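CrmK (Actinoalloteichus sp. WH1-2216-6, PDB 5I1V) is an FAD-dependent oxidase with covalently bound flavin that takes part in recycling shunt products during caerulomycin biosynthesis. Local coordinates at residues K341-D346 / Y449-L454; G62-E67 / M125-G130. One frame throughout, in Å; residues are numbered along the deposited sequence.

Contact 1: residues K341-D346 / Y449-L454; sequences KVKSAD and YPDIDL. With FAD (flavin-adenine dinucleotide), chain E.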
ATOM      1  N   LYS A 341      13.637  14.126   6.203  1.00 23.38           N
ATOM      2  CA  LYS A 341      13.799  14.751   7.481  1.00 23.18           C
ATOM      3  C   LYS A 341      12.415  15.296   7.914  1.00 24.12           C
ATOM      4  O   LYS A 341      11.699  15.927   7.124  1.00 22.52           O
ATOM      5  CB  LYS A 341      14.826  15.865   7.390  1.00 26.43           C
ATOM      6  CG  LYS A 341      15.071  16.676   8.652  1.00 25.83           C
ATOM      7  CD  LYS A 341      15.788  15.913   9.731  1.00 29.49           C
ATOM      8  CE  LYS A 341      15.988  16.753  10.992  1.00 33.14           C
ATOM      9  NZ  LYS A 341      16.037  15.914  12.239  1.00 32.85           N
ATOM     10  N   VAL A 342      12.025  15.034   9.156  1.00 22.85           N
ATOM     11  CA  VAL A 342      10.722  15.507   9.664  1.00 23.62           C
ATOM     12  C   VAL A 342      10.934  16.321  10.929  1.00 22.94           C
ATOM     13  O   VAL A 342      11.917  16.146  11.649  1.00 23.17           O
ATOM     14  CB  VAL A 342       9.713  14.387   9.949  1.00 27.20           C
ATOM     15  CG1 VAL A 342       9.342  13.646   8.664  1.00 27.66           C
ATOM     16  CG2 VAL A 342      10.259  13.466  11.059  1.00 28.24           C
ATOM     17  N   LYS A 343      10.038  17.275  11.155  1.00 23.16           N
ATOM     18  CA  LYS A 343       9.997  18.011  12.393  1.00 22.16           C
ATOM     19  C   LYS A 343       8.514  18.183  12.804  1.00 21.91           C
ATOM     20  O   LYS A 343       7.607  17.994  12.015  1.00 22.67           O
ATOM     21  CB  LYS A 343      10.685  19.387  12.230  1.00 24.77           C
ATOM     22  CG  LYS A 343      12.155  19.321  11.845  1.00 25.23           C
ATOM     23  CD  LYS A 343      12.777  20.704  11.775  1.00 27.15           C
ATOM     24  CE  LYS A 343      14.271  20.635  11.590  1.00 27.92           C
ATOM     25  NZ  LYS A 343      14.978  20.682  12.903  1.00 29.62           N
ATOM     26  N   SER A 344       8.308  18.582  14.029  1.00 20.43           N
ATOM     27  CA  SER A 344       7.023  18.610  14.650  1.00 22.04           C
ATOM     28  C   SER A 344       6.949  19.793  15.599  1.00 20.73           C
ATOM     29  O   SER A 344       7.960  20.162  16.199  1.00 22.45           O
ATOM     30  CB  SER A 344       6.868  17.276  15.396  1.00 25.76           C
ATOM     31  OG  SER A 344       6.138  17.398  16.573  1.00 28.09           O
ATOM     32  N   ALA A 345       5.770  20.392  15.711  1.00 21.98           N
ATOM     33  CA  ALA A 345       5.495  21.503  16.661  1.00 23.78           C
ATOM     34  C   ALA A 345       3.974  21.549  16.877  1.00 23.94           C
ATOM     35  O   ALA A 345       3.198  21.635  15.935  1.00 26.61           O
ATOM     36  CB  ALA A 345       6.036  22.860  16.169  1.00 23.86           C
ATOM     37  N   ASP A 346       3.547  21.490  18.115  1.00 24.44           N
ATOM     38  CA  ASP A 346       2.120  21.515  18.430  1.00 26.97           C
ATOM     39  C   ASP A 346       1.717  22.802  19.094  1.00 26.06           C
ATOM     40  O   ASP A 346       2.498  23.365  19.830  1.00 25.84           O
ATOM     41  CB  ASP A 346       1.789  20.315  19.327  1.00 27.42           C
ATOM     42  CG  ASP A 346       2.106  19.006  18.638  1.00 32.70           C
ATOM     43  OD1 ASP A 346       2.384  19.053  17.383  1.00 33.63           O
ATOM     44  OD2 ASP A 346       2.094  17.960  19.341  1.00 36.48           O
ATOM     45  N   TYR A 449       7.487  11.837  15.857  1.00 20.38           N
ATOM     46  CA  TYR A 449       8.258  12.554  14.808  1.00 22.86           C
ATOM     47  C   TYR A 449       9.545  13.122  15.410  1.00 22.47           C
ATOM     48  O   TYR A 449       9.682  14.334  15.502  1.00 22.77           O
ATOM     49  CB  TYR A 449       7.452  13.703  14.225  1.00 24.76           C
ATOM     50  CG  TYR A 449       6.188  13.247  13.532  1.00 28.40           C
ATOM     51  CD1 TYR A 449       6.247  12.267  12.560  1.00 32.39           C
ATOM     52  CD2 TYR A 449       4.969  13.851  13.780  1.00 33.11           C
ATOM     53  CE1 TYR A 449       5.127  11.834  11.896  1.00 37.05           C
ATOM     54  CE2 TYR A 449       3.816  13.406  13.127  1.00 37.33           C
ATOM     55  CZ  TYR A 449       3.915  12.394  12.195  1.00 37.84           C
ATOM     56  OH  TYR A 449       2.832  11.923  11.508  1.00 42.31           O
ATOM     57  N   PRO A 450      10.461  12.259  15.859  1.00 21.54           N
ATOM     58  CA  PRO A 450      11.620  12.763  16.604  1.00 21.39           C
ATOM     59  C   PRO A 450      12.567  13.584  15.740  1.00 20.96           C
ATOM     60  O   PRO A 450      12.783  13.243  14.594  1.00 19.88           O
ATOM     61  CB  PRO A 450      12.384  11.507  16.990  1.00 20.88           C
ATOM     62  CG  PRO A 450      12.016  10.525  15.901  1.00 21.57           C
ATOM     63  CD  PRO A 450      10.580  10.810  15.592  1.00 21.89           C
ATOM     64  N   ASP A 451      13.183  14.581  16.349  1.00 20.60           N
ATOM     65  CA  ASP A 451      14.110  15.442  15.597  1.00 22.58           C
ATOM     66  C   ASP A 451      15.330  15.658  16.447  1.00 22.10           C
ATOM     67  O   ASP A 451      15.263  16.418  17.429  1.00 22.07           O
ATOM     68  CB  ASP A 451      13.408  16.742  15.381  1.00 23.92           C
ATOM     69  CG  ASP A 451      14.271  17.794  14.712  1.00 26.99           C
ATOM     70  OD1 ASP A 451      15.428  17.516  14.298  1.00 28.62           O
ATOM     71  OD2 ASP A 451      13.731  18.928  14.613  1.00 28.49           O
ATOM     72  N   ILE A 452      16.453  15.067  16.070  1.00 22.79           N
ATOM     73  CA  ILE A 452      17.623  15.152  16.961  1.00 23.78           C
ATOM     74  C   ILE A 452      18.179  16.585  17.039  1.00 28.08           C
ATOM     75  O   ILE A 452      18.957  16.889  17.940  1.00 28.69           O
ATOM     76  CB  ILE A 452      18.783  14.175  16.622  1.00 25.36           C
ATOM     77  CG1 ILE A 452      19.363  14.487  15.233  1.00 27.83           C
ATOM     78  CG2 ILE A 452      18.317  12.727  16.875  1.00 24.84           C
ATOM     79  CD1 ILE A 452      20.498  13.597  14.737  1.00 31.60           C
ATOM     80  N   ASP A 453      17.782  17.443  16.095  1.00 28.14           N
ATOM     81  CA  ASP A 453      18.138  18.883  16.159  1.00 29.65           C
ATOM     82  C   ASP A 453      17.665  19.543  17.463  1.00 31.34           C
ATOM     83  O   ASP A 453      18.273  20.527  17.872  1.00 29.67           O
ATOM     84  CB  ASP A 453      17.614  19.664  14.951  1.00 29.84           C
ATOM     85  CG  ASP A 453      18.173  19.153  13.611  1.00 32.67           C
ATOM     86  OD1 ASP A 453      19.199  18.446  13.614  1.00 32.31           O
ATOM     87  OD2 ASP A 453      17.575  19.453  12.543  1.00 32.32           O
ATOM     88  N   LEU A 454      16.647  18.991  18.156  1.00 27.88           N
ATOM     89  CA  LEU A 454      16.186  19.600  19.421  1.00 28.44           C
ATOM     90  C   LEU A 454      17.182  19.392  20.540  1.00 30.39           C
ATOM     91  O   LEU A 454      17.074  20.017  21.556  1.00 30.86           O
ATOM     92  CB  LEU A 454      14.769  19.157  19.851  1.00 28.13           C
ATOM     93  CG  LEU A 454      13.613  19.311  18.854  1.00 31.89           C
ATOM     94  CD1 LEU A 454      12.265  18.968  19.483  1.00 34.46           C
ATOM     95  CD2 LEU A 454      13.555  20.665  18.184  1.00 31.73           C
TER
HETATM   96  PA  FAD E 600      10.282   1.618  13.790  1.00 17.22           P
HETATM   97  O1A FAD E 600      11.242   2.435  12.963  1.00 15.45           O
HETATM   98  O2A FAD E 600      10.324   0.135  13.563  1.00 14.76           O
HETATM   99  O5B FAD E 600      10.473   1.939  15.315  1.00 16.74           O
HETATM  100  C5B FAD E 600      10.268   3.237  15.865  1.00 16.98           C
HETATM  101  C4B FAD E 600      10.941   3.307  17.243  1.00 16.83           C
HETATM  102  O4B FAD E 600      10.193   2.432  18.111  1.00 17.68           O
HETATM  103  C3B FAD E 600      12.370   2.823  17.359  1.00 17.71           C
HETATM  104  O3B FAD E 600      12.967   3.464  18.472  1.00 20.41           O
HETATM  105  C2B FAD E 600      12.222   1.360  17.671  1.00 16.90           C
HETATM  106  O2B FAD E 600      13.373   0.661  18.154  1.00 18.02           O
HETATM  107  C1B FAD E 600      10.987   1.367  18.581  1.00 16.12           C
HETATM  108  N9A FAD E 600      10.181   0.130  18.433  1.00 15.71           N
HETATM  109  C8A FAD E 600       9.678  -0.448  17.300  1.00 15.31           C
HETATM  110  N7A FAD E 600       9.091  -1.651  17.607  1.00 15.00           N
HETATM  111  C5A FAD E 600       9.231  -1.794  18.909  1.00 14.11           C
HETATM  112  C6A FAD E 600       8.805  -2.823  19.824  1.00 15.12           C
HETATM  113  N6A FAD E 600       8.121  -3.830  19.318  1.00 14.87           N
HETATM  114  N1A FAD E 600       9.128  -2.665  21.112  1.00 15.51           N
HETATM  115  C2A FAD E 600       9.853  -1.621  21.564  1.00 16.59           C
HETATM  116  N3A FAD E 600      10.239  -0.584  20.776  1.00 16.01           N
HETATM  117  C4A FAD E 600       9.981  -0.700  19.449  1.00 14.81           C
HETATM  118  N1  FAD E 600       2.218   8.769  13.762  1.00 25.95           N
HETATM  119  C2  FAD E 600       0.974   9.141  14.143  1.00 29.03           C
HETATM  120  O2  FAD E 600       0.692   9.224  15.344  1.00 30.05           O
HETATM  121  N3  FAD E 600      -0.008   9.431  13.262  1.00 29.79           N
HETATM  122  C4  FAD E 600       0.150   9.422  11.944  1.00 25.46           C
HETATM  123  O4  FAD E 600      -0.804   9.663  11.175  1.00 25.44           O
HETATM  124  C4X FAD E 600       1.452   9.023  11.429  1.00 25.81           C
HETATM  125  N5  FAD E 600       1.689   8.988  10.090  1.00 26.47           N
HETATM  126  C5X FAD E 600       2.868   8.515   9.657  1.00 25.88           C
HETATM  127  C6  FAD E 600       3.075   8.315   8.292  1.00 26.68           C
HETATM  128  C7  FAD E 600       4.277   7.841   7.767  1.00 25.67           C
HETATM  129  C7M FAD E 600       4.423   7.642   6.253  1.00 26.17           C
HETATM  130  C8  FAD E 600       5.353   7.543   8.736  1.00 23.51           C
HETATM  131  C8M FAD E 600       6.697   7.050   8.275  1.00 22.91           C
HETATM  132  C9  FAD E 600       5.178   7.739  10.111  1.00 23.02           C
HETATM  133  C9A FAD E 600       3.966   8.212  10.610  1.00 23.36           C
HETATM  134  N10 FAD E 600       3.752   8.400  11.980  1.00 21.51           N
HETATM  135  C10 FAD E 600       2.494   8.760  12.426  1.00 24.11           C
HETATM  136  C1' FAD E 600       4.851   8.359  12.944  1.00 19.85           C
HETATM  137  C2' FAD E 600       4.971   6.999  13.552  1.00 18.81           C
HETATM  138  O2' FAD E 600       3.999   6.874  14.571  1.00 21.00           O
HETATM  139  C3' FAD E 600       6.340   6.724  14.077  1.00 18.22           C
HETATM  140  O3' FAD E 600       7.291   6.860  12.985  1.00 17.92           O
HETATM  141  C4' FAD E 600       6.422   5.332  14.740  1.00 18.50           C
HETATM  142  O4' FAD E 600       7.449   5.390  15.730  1.00 19.37           O
HETATM  143  C5' FAD E 600       6.712   4.261  13.708  1.00 18.50           C
HETATM  144  O5' FAD E 600       6.685   2.992  14.361  1.00 17.14           O
HETATM  145  P   FAD E 600       7.325   1.790  13.549  1.00 17.24           P
HETATM  146  O1P FAD E 600       6.784   1.750  12.168  1.00 18.16           O
HETATM  147  O2P FAD E 600       7.258   0.543  14.373  1.00 17.95           O
HETATM  148  O3P FAD E 600       8.871   2.267  13.453  1.00 17.24           O
HETATM  149  O   HOH W   1      13.695  14.229  12.244  1.00 28.43           O
HETATM  150  O   HOH W   2      11.082  18.969  15.677  1.00 27.12           O
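Lys341 sets CG anti to its backbone N (chi1 177°) and bends at chi2, while Lys343 keeps CG beside its N (chi1 -61°), and both ammonium ends meet Asp451. The Asp451 carboxylate is the centre of a buried salt-bridge network with Lys341, Lys343 and Asp453. It joins strand 339-347 of the large antiparallel sheet to the loop after strand 442-444. Lys341 NZ lies 2.7 Å from Asp451 OD1, 49° out of the carboxylate plane. Asp453 N, two residues on, reaches Asp451 OD1 from the opposite face and makes an Asx turn. Asp451 OD2 receives Lys343 NZ through its syn lone pair at 2.7 Å. Asp453 OD2, shared with Arg422, receives the same NZ through its anti lone pair. Lys341 NZ also pairs with Glu67, and two lysines facing three carboxylates probably both stay charged. Water 1 accepts from Lys341 NZ and lies near Val342 O and Pro450 O. At the flavin end the packing is apolar: Ser344 CB lies 3.8 Å from Tyr449 CB, and Val342 CG2 lies 4.2 Å from Tyr449 CB. Ser344 OG bonds to Tyr446 N. The Tyr449 ring enters the FAD pocket, where Tyr449 OH comes within 3.2 Å of FAD C4X.

Contact 2: residues G62-E67 / M125-G130; sequences GGHCGE and MGVGAG. With FAD (flavin-adenine dinucleotide), chain E.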
ATOM      1  N   GLY A  62       7.670  -1.539  12.132  1.00 17.42           N
ATOM      2  CA  GLY A  62       7.385  -1.057  10.785  1.00 17.61           C
ATOM      3  C   GLY A  62       8.430  -0.242  10.081  1.00 18.13           C
ATOM      4  O   GLY A  62       8.293   0.049   8.857  1.00 18.77           O
ATOM      5  N   GLY A  63       9.486   0.132  10.784  1.00 18.45           N
ATOM      6  CA  GLY A  63      10.561   0.873  10.137  1.00 17.81           C
ATOM      7  C   GLY A  63      10.307   2.324   9.807  1.00 18.16           C
ATOM      8  O   GLY A  63      11.084   2.923   9.061  1.00 19.75           O
ATOM      9  N   HIS A  64       9.284   2.931  10.372  1.00 17.62           N
ATOM     10  CA  HIS A  64       8.985   4.328  10.082  1.00 18.60           C
ATOM     11  C   HIS A  64       9.707   5.356  10.876  1.00 18.58           C
ATOM     12  O   HIS A  64       9.419   6.556  10.720  1.00 23.04           O
ATOM     13  CB  HIS A  64       7.468   4.542  10.141  1.00 17.48           C
ATOM     14  CG  HIS A  64       6.874   4.286   8.825  1.00 20.20           C
ATOM     15  ND1 HIS A  64       6.687   5.297   7.906  1.00 20.71           N
ATOM     16  CD2 HIS A  64       6.581   3.134   8.191  1.00 21.26           C
ATOM     17  CE1 HIS A  64       6.274   4.772   6.763  1.00 22.54           C
ATOM     18  NE2 HIS A  64       6.216   3.464   6.912  1.00 21.75           N
ATOM     19  N   CYS A  65      10.660   4.954  11.717  1.00 18.48           N
ATOM     20  CA  CYS A  65      11.312   5.962  12.613  1.00 18.44           C
ATOM     21  C   CYS A  65      11.861   7.089  11.730  1.00 19.98           C
ATOM     22  O   CYS A  65      12.531   6.783  10.748  1.00 19.24           O
ATOM     23  CB  CYS A  65      12.532   5.376  13.275  1.00 18.67           C
ATOM     24  SG  CYS A  65      13.187   6.377  14.632  1.00 21.04           S
ATOM     25  N   GLY A  66      11.679   8.324  12.152  1.00 21.67           N
ATOM     26  CA  GLY A  66      12.237   9.469  11.448  1.00 25.37           C
ATOM     27  C   GLY A  66      13.727   9.684  11.687  1.00 24.35           C
ATOM     28  O   GLY A  66      14.353  10.369  10.936  1.00 25.53           O
ATOM     29  N   GLU A  67      14.317   9.028  12.671  1.00 22.37           N
ATOM     30  CA  GLU A  67      15.753   9.149  12.941  1.00 22.62           C
ATOM     31  C   GLU A  67      16.390   7.768  12.941  1.00 23.38           C
ATOM     32  O   GLU A  67      15.704   6.785  12.698  1.00 23.74           O
ATOM     33  CB  GLU A  67      15.973   9.782  14.304  1.00 23.51           C
ATOM     34  CG  GLU A  67      15.550  11.224  14.416  1.00 23.33           C
ATOM     35  CD  GLU A  67      16.475  12.211  13.682  1.00 27.39           C
ATOM     36  OE1 GLU A  67      16.292  13.424  13.906  1.00 25.31           O
ATOM     37  OE2 GLU A  67      17.373  11.802  12.901  1.00 27.53           O
ATOM     38  N   MET A 125       0.193   3.832   5.950  1.00 40.79           N
ATOM     39  CA  MET A 125      -0.146   2.427   5.754  1.00 40.93           C
ATOM     40  C   MET A 125       0.827   1.453   6.345  1.00 37.27           C
ATOM     41  O   MET A 125       0.408   0.436   6.920  1.00 35.72           O
ATOM     42  CB  MET A 125      -0.260   2.126   4.258  1.00 47.32           C
ATOM     43  CG  MET A 125      -1.544   2.673   3.664  1.00 49.04           C
ATOM     44  SD  MET A 125      -3.017   1.945   4.435  1.00 55.89           S
ATOM     45  CE  MET A 125      -2.760   0.238   3.870  1.00 53.99           C
ATOM     46  N   GLY A 126       2.120   1.778   6.230  1.00 29.55           N
ATOM     47  CA  GLY A 126       3.169   0.884   6.644  1.00 25.70           C
ATOM     48  C   GLY A 126       3.693   1.068   8.071  1.00 23.18           C
ATOM     49  O   GLY A 126       4.650   0.413   8.447  1.00 21.72           O
ATOM     50  N   VAL A 127       3.081   1.950   8.852  1.00 20.74           N
ATOM     51  CA  VAL A 127       3.552   2.261  10.195  1.00 18.33           C
ATOM     52  C   VAL A 127       3.299   1.008  11.061  1.00 18.60           C
ATOM     53  O   VAL A 127       2.229   0.455  11.009  1.00 19.68           O
ATOM     54  CB  VAL A 127       2.809   3.471  10.687  1.00 19.82           C
ATOM     55  CG1 VAL A 127       2.959   3.668  12.159  1.00 20.71           C
ATOM     56  CG2 VAL A 127       3.296   4.697   9.930  1.00 22.26           C
ATOM     57  N   GLY A 128       4.282   0.590  11.841  1.00 17.91           N
ATOM     58  CA  GLY A 128       4.153  -0.592  12.729  1.00 19.35           C
ATOM     59  C   GLY A 128       3.533  -0.226  14.060  1.00 18.52           C
ATOM     60  O   GLY A 128       3.796   0.861  14.642  1.00 17.83           O
ATOM     61  N   ALA A 129       2.753  -1.154  14.593  1.00 19.02           N
ATOM     62  CA  ALA A 129       2.091  -0.975  15.865  1.00 18.00           C
ATOM     63  C   ALA A 129       3.166  -0.730  16.902  1.00 18.40           C
ATOM     64  O   ALA A 129       3.023   0.098  17.795  1.00 18.84           O
ATOM     65  CB  ALA A 129       1.309  -2.232  16.233  1.00 18.92           C
ATOM     66  N   GLY A 130       4.263  -1.441  16.764  1.00 18.75           N
ATOM     67  CA  GLY A 130       5.310  -1.417  17.762  1.00 20.64           C
ATOM     68  C   GLY A 130       5.817  -0.058  18.192  1.00 22.64           C
ATOM     69  O   GLY A 130       5.878   0.190  19.365  1.00 22.71           O
TER
HETATM   70  PA  FAD E 600      10.282   1.618  13.790  1.00 17.22           P
HETATM   71  O1A FAD E 600      11.242   2.435  12.963  1.00 15.45           O
HETATM   72  O2A FAD E 600      10.324   0.135  13.563  1.00 14.76           O
HETATM   73  O5B FAD E 600      10.473   1.939  15.315  1.00 16.74           O
HETATM   74  C5B FAD E 600      10.268   3.237  15.865  1.00 16.98           C
HETATM   75  C4B FAD E 600      10.941   3.307  17.243  1.00 16.83           C
HETATM   76  O4B FAD E 600      10.193   2.432  18.111  1.00 17.68           O
HETATM   77  C3B FAD E 600      12.370   2.823  17.359  1.00 17.71           C
HETATM   78  O3B FAD E 600      12.967   3.464  18.472  1.00 20.41           O
HETATM   79  C2B FAD E 600      12.222   1.360  17.671  1.00 16.90           C
HETATM   80  O2B FAD E 600      13.373   0.661  18.154  1.00 18.02           O
HETATM   81  C1B FAD E 600      10.987   1.367  18.581  1.00 16.12           C
HETATM   82  N9A FAD E 600      10.181   0.130  18.433  1.00 15.71           N
HETATM   83  C8A FAD E 600       9.678  -0.448  17.300  1.00 15.31           C
HETATM   84  N7A FAD E 600       9.091  -1.651  17.607  1.00 15.00           N
HETATM   85  C5A FAD E 600       9.231  -1.794  18.909  1.00 14.11           C
HETATM   86  C6A FAD E 600       8.805  -2.823  19.824  1.00 15.12           C
HETATM   87  N6A FAD E 600       8.121  -3.830  19.318  1.00 14.87           N
HETATM   88  N1A FAD E 600       9.128  -2.665  21.112  1.00 15.51           N
HETATM   89  C2A FAD E 600       9.853  -1.621  21.564  1.00 16.59           C
HETATM   90  N3A FAD E 600      10.239  -0.584  20.776  1.00 16.01           N
HETATM   91  C4A FAD E 600       9.981  -0.700  19.449  1.00 14.81           C
HETATM   92  N1  FAD E 600       2.218   8.769  13.762  1.00 25.95           N
HETATM   93  C2  FAD E 600       0.974   9.141  14.143  1.00 29.03           C
HETATM   94  O2  FAD E 600       0.692   9.224  15.344  1.00 30.05           O
HETATM   95  N3  FAD E 600      -0.008   9.431  13.262  1.00 29.79           N
HETATM   96  C4  FAD E 600       0.150   9.422  11.944  1.00 25.46           C
HETATM   97  O4  FAD E 600      -0.804   9.663  11.175  1.00 25.44           O
HETATM   98  C4X FAD E 600       1.452   9.023  11.429  1.00 25.81           C
HETATM   99  N5  FAD E 600       1.689   8.988  10.090  1.00 26.47           N
HETATM  100  C5X FAD E 600       2.868   8.515   9.657  1.00 25.88           C
HETATM  101  C6  FAD E 600       3.075   8.315   8.292  1.00 26.68           C
HETATM  102  C7  FAD E 600       4.277   7.841   7.767  1.00 25.67           C
HETATM  103  C7M FAD E 600       4.423   7.642   6.253  1.00 26.17           C
HETATM  104  C8  FAD E 600       5.353   7.543   8.736  1.00 23.51           C
HETATM  105  C8M FAD E 600       6.697   7.050   8.275  1.00 22.91           C
HETATM  106  C9  FAD E 600       5.178   7.739  10.111  1.00 23.02           C
HETATM  107  C9A FAD E 600       3.966   8.212  10.610  1.00 23.36           C
HETATM  108  N10 FAD E 600       3.752   8.400  11.980  1.00 21.51           N
HETATM  109  C10 FAD E 600       2.494   8.760  12.426  1.00 24.11           C
HETATM  110  C1' FAD E 600       4.851   8.359  12.944  1.00 19.85           C
HETATM  111  C2' FAD E 600       4.971   6.999  13.552  1.00 18.81           C
HETATM  112  O2' FAD E 600       3.999   6.874  14.571  1.00 21.00           O
HETATM  113  C3' FAD E 600       6.340   6.724  14.077  1.00 18.22           C
HETATM  114  O3' FAD E 600       7.291   6.860  12.985  1.00 17.92           O
HETATM  115  C4' FAD E 600       6.422   5.332  14.740  1.00 18.50           C
HETATM  116  O4' FAD E 600       7.449   5.390  15.730  1.00 19.37           O
HETATM  117  C5' FAD E 600       6.712   4.261  13.708  1.00 18.50           C
HETATM  118  O5' FAD E 600       6.685   2.992  14.361  1.00 17.14           O
HETATM  119  P   FAD E 600       7.325   1.790  13.549  1.00 17.24           P
HETATM  120  O1P FAD E 600       6.784   1.750  12.168  1.00 18.16           O
HETATM  121  O2P FAD E 600       7.258   0.543  14.373  1.00 17.95           O
HETATM  122  O3P FAD E 600       8.871   2.267  13.453  1.00 17.24           O
HETATM  123  O   HOH W   3       6.331  -0.921   7.230  1.00 21.33           O
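His64 and Val127 meet beside the flavin, and here the contact is tight. Val127 CG2 sits over one face of the His64 imidazole, offset toward the rim, in a CH-pi contact 4.0 Å from the ring centroid. With CG1 anti to the backbone N (chi1 166°), Val127 CG2 is turned toward both the imidazole and the isoalloxazine, 3.6 Å from FAD C9. FAD C8M lies at the edge of the imidazole, near its plane, and is bonded covalently to His64 ND1. The modelled distance from His64 ND1 to FAD C8M, 1.8 Å, is long for a C-N single bond. The link limits the freedom of the ring.

The backbones come together at Gly62 and Gly128. With no side chain on either residue, their CA atoms approach to 3.8 Å. Both segments grip the pyrophosphate. Gly128 N gives a nearly straight bond of 2.8 Å to FAD O1P. His64 N also reaches FAD O1P, which thus takes a bond from each segment. Gly128 is the N-cap of helix 129-132, and the positive end of the helix dipole probably helps to hold the negative phosphate. Gly62 N meets FAD O2P, Gly63 N meets FAD O2A and Cys65 N meets FAD O1A.

The other side is looser. Gly62 and Gly126 are partly exposed, and water 3 donates to the carbonyl oxygens of both. The phosphate-binding loops belong to the PCMH-type FAD-binding domain. The histidyl link, with Cys124 as second covalent attachment, is typical of berberine bridge enzyme-like members.

How the contacts relate
Contacts 1 and 2 lie in series along the chain, with centres 15 Å apart, and FAD spans both. Contact 2 belongs to the FAD-binding domain and holds the pyrophosphate and the 8-methyl side of the flavin. Contact 1 packs the loop that carries Tyr449 against strand 339-347 of the large sheet, and Tyr449 reaches the flavin ring. The two also touch directly through Glu67, at the end of 62-67. Glu67 OE1 lies 3.0 Å from Lys341 NZ in a salt bridge and 2.7 Å from Ile452 N in a probable hydrogen bond. Glu67 CG packs against Pro450 O. The charge network of contact 1 thus extends into the loop that carries His64.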